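Local coordinates for mosquitocidal toxin (Bacillus sphaericus, PDB 2CB4), which is a mosquito-killing toxin whose catalytic domain, the part described here, probably transfers ADP-ribose from NAD+ to target proteins, at residues T109-Y114 against A166-N171. The protein carries 1 engineered substitution. Residues are numbered along the deposited sequence; the frame is centred on the assembly and turned at random.
Sequences THLLNY and ASFSRN
Ser167 OG is hydrogen-bonded both to the carbonyl of Asp163 and to the backbone N of His57, which ties down the chain just ahead of Phe168, the residue whose ring reaches across to Leu111 and Leu112. The meeting itself is wholly apolar. With Phe168 CG beside its own backbone N and anti to the carbonyl carbon (chi1 -60°), the phenyl group extends toward the first turn of helix 111-117, a turn closed by the 2.9 Å bond from Tyr114 N to His110 O, with His110 as N-cap. Leu112 covers part of one ring face: its CD2 lies 4.0 Å from the centroid of the Phe168 ring, 26° off the normal, in a CH-pi contact displaced toward the rim, and approaches Phe168 CE1 to 3.6 Å. Leu111 comes instead to the ring edge, near its plane, where its CD2 is 4.2 Å from Phe168 CZ. Two consecutive helical residues thus hold the outer end of one ring from two directions, a small buried patch of plain packing within the ADP-ribosyltransferase domain. Leu112 also rests on Pro174, whereas Leu111 continues the apolar layer to Ile43 of helix 36-44 and Ile162 of strand 162-163.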
loop_
_atom_site.group_PDB
_atom_site.type_symbol
_atom_site.label_atom_id
_atom_site.label_comp_id
_atom_site.label_asym_id
_atom_site.label_seq_id
_atom_site.Cartn_x
_atom_site.Cartn_y
_atom_site.Cartn_z
ATOM N N THR A 109 30.278 -7.620 5.578
ATOM C CA THR A 109 31.634 -7.407 6.103
ATOM C C THR A 109 32.637 -8.398 5.579
ATOM O O THR A 109 33.778 -8.392 5.991
ATOM C CB THR A 109 31.668 -7.439 7.658
ATOM O OG1 THR A 109 31.048 -8.645 8.131
ATOM C CG2 THR A 109 30.906 -6.253 8.216
ATOM N N HIS A 110 32.210 -9.242 4.649
ATOM C CA HIS A 110 33.097 -10.230 4.078
ATOM C C HIS A 110 34.115 -9.632 3.117
ATOM O O HIS A 110 33.925 -9.590 1.899
ATOM C CB HIS A 110 32.320 -11.391 3.458
ATOM C CG HIS A 110 33.156 -12.605 3.241
ATOM N ND1 HIS A 110 32.656 -13.893 3.345
ATOM C CD2 HIS A 110 34.481 -12.741 2.949
ATOM C CE1 HIS A 110 33.630 -14.762 3.105
ATOM N NE2 HIS A 110 34.747 -14.088 2.869
ATOM N N LEU A 111 35.230 -9.190 3.689
ATOM C CA LEU A 111 36.304 -8.554 2.949
ATOM C C LEU A 111 36.892 -9.290 1.762
ATOM O O LEU A 111 37.096 -8.697 0.704
ATOM C CB LEU A 111 37.401 -8.056 3.897
ATOM C CG LEU A 111 38.537 -7.252 3.243
ATOM C CD1 LEU A 111 37.983 -6.022 2.531
ATOM C CD2 LEU A 111 39.557 -6.855 4.292
ATOM N N LEU A 112 37.211 -10.569 1.932
ATOM C CA LEU A 112 37.805 -11.349 0.833
ATOM C C LEU A 112 36.834 -11.566 -0.319
ATOM O O LEU A 112 37.237 -11.518 -1.471
ATOM C CB LEU A 112 38.365 -12.691 1.331
ATOM C CG LEU A 112 39.784 -12.596 1.918
ATOM C CD1 LEU A 112 40.155 -13.909 2.600
ATOM C CD2 LEU A 112 40.830 -12.197 0.868
ATOM N N ASN A 113 35.553 -11.738 -0.014
ATOM C CA ASN A 113 34.575 -11.924 -1.045
ATOM C C ASN A 113 34.355 -10.629 -1.783
ATOM O O ASN A 113 34.181 -10.609 -3.025
ATOM C CB ASN A 113 33.252 -12.410 -0.472
ATOM C CG ASN A 113 33.200 -13.894 -0.330
ATOM O OD1 ASN A 113 34.175 -14.637 -0.644
ATOM N ND2 ASN A 113 32.096 -14.367 0.156
ATOM N N TYR A 114 34.384 -9.545 -1.005
ATOM C CA TYR A 114 34.187 -8.225 -1.576
ATOM C C TYR A 114 35.255 -7.945 -2.652
ATOM O O TYR A 114 34.963 -7.615 -3.783
ATOM C CB TYR A 114 34.079 -7.158 -0.472
ATOM C CG TYR A 114 34.381 -5.840 -0.994
ATOM C CD1 TYR A 114 33.422 -5.157 -1.741
ATOM C CD2 TYR A 114 35.677 -5.286 -0.876
ATOM C CE1 TYR A 114 33.734 -3.953 -2.353
ATOM C CE2 TYR A 114 35.985 -4.098 -1.469
ATOM C CZ TYR A 114 34.992 -3.444 -2.229
ATOM O OH TYR A 114 35.258 -2.220 -2.765
ATOM N N ALA A 166 49.328 -5.315 1.897
ATOM C CA ALA A 166 50.109 -5.593 3.103
ATOM C C ALA A 166 49.338 -6.485 4.077
ATOM O O ALA A 166 49.886 -6.898 5.088
ATOM C CB ALA A 166 50.501 -4.283 3.800
ATOM N N SER A 167 48.067 -6.760 3.797
ATOM C CA SER A 167 47.243 -7.567 4.700
ATOM C C SER A 167 47.141 -9.027 4.339
ATOM O O SER A 167 46.701 -9.841 5.149
ATOM C CB SER A 167 45.828 -6.999 4.767
ATOM O OG SER A 167 45.857 -5.645 5.121
ATOM N N PHE A 168 47.490 -9.357 3.105
ATOM C CA PHE A 168 47.372 -10.725 2.636
ATOM C C PHE A 168 48.642 -11.265 2.009
ATOM O O PHE A 168 49.392 -10.530 1.324
ATOM C CB PHE A 168 46.243 -10.829 1.597
ATOM C CG PHE A 168 44.906 -10.426 2.124
ATOM C CD1 PHE A 168 44.195 -11.274 2.955
ATOM C CD2 PHE A 168 44.377 -9.181 1.820
ATOM C CE1 PHE A 168 42.963 -10.890 3.477
ATOM C CE2 PHE A 168 43.150 -8.785 2.339
ATOM C CZ PHE A 168 42.438 -9.638 3.164
ATOM N N SER A 169 48.843 -12.583 2.209
ATOM C CA SER A 169 49.963 -13.354 1.653
ATOM C C SER A 169 49.714 -13.401 0.150
ATOM O O SER A 169 48.624 -13.711 -0.285
ATOM C CB SER A 169 49.987 -14.800 2.204
ATOM O OG SER A 169 49.320 -14.936 3.464
ATOM N N ARG A 170 50.726 -13.056 -0.635
ATOM C CA ARG A 170 50.611 -12.982 -2.102
ATOM C C ARG A 170 49.683 -13.924 -2.844
ATOM O O ARG A 170 49.033 -13.512 -3.836
ATOM C CB ARG A 170 51.992 -12.965 -2.774
ATOM C CG ARG A 170 52.761 -11.652 -2.569
ATOM C CD ARG A 170 53.978 -11.552 -3.463
ATOM N NE ARG A 170 53.656 -11.431 -4.883
ATOM C CZ ARG A 170 53.095 -10.358 -5.447
ATOM N NH1 ARG A 170 52.746 -9.307 -4.716
ATOM N NH2 ARG A 170 52.844 -10.370 -6.754
ATOM N N ASN A 171 49.653 -15.174 -2.382
ATOM C CA ASN A 171 48.863 -16.246 -2.963
ATOM C C ASN A 171 47.469 -16.376 -2.388
ATOM O O ASN A 171 46.692 -17.249 -2.781
ATOM C CB ASN A 171 49.631 -17.554 -2.863
ATOM C CG ASN A 171 50.738 -17.645 -3.892
ATOM O OD1 ASN A 171 50.767 -16.862 -4.843
ATOM N ND2 ASN A 171 51.691 -18.534 -3.658
#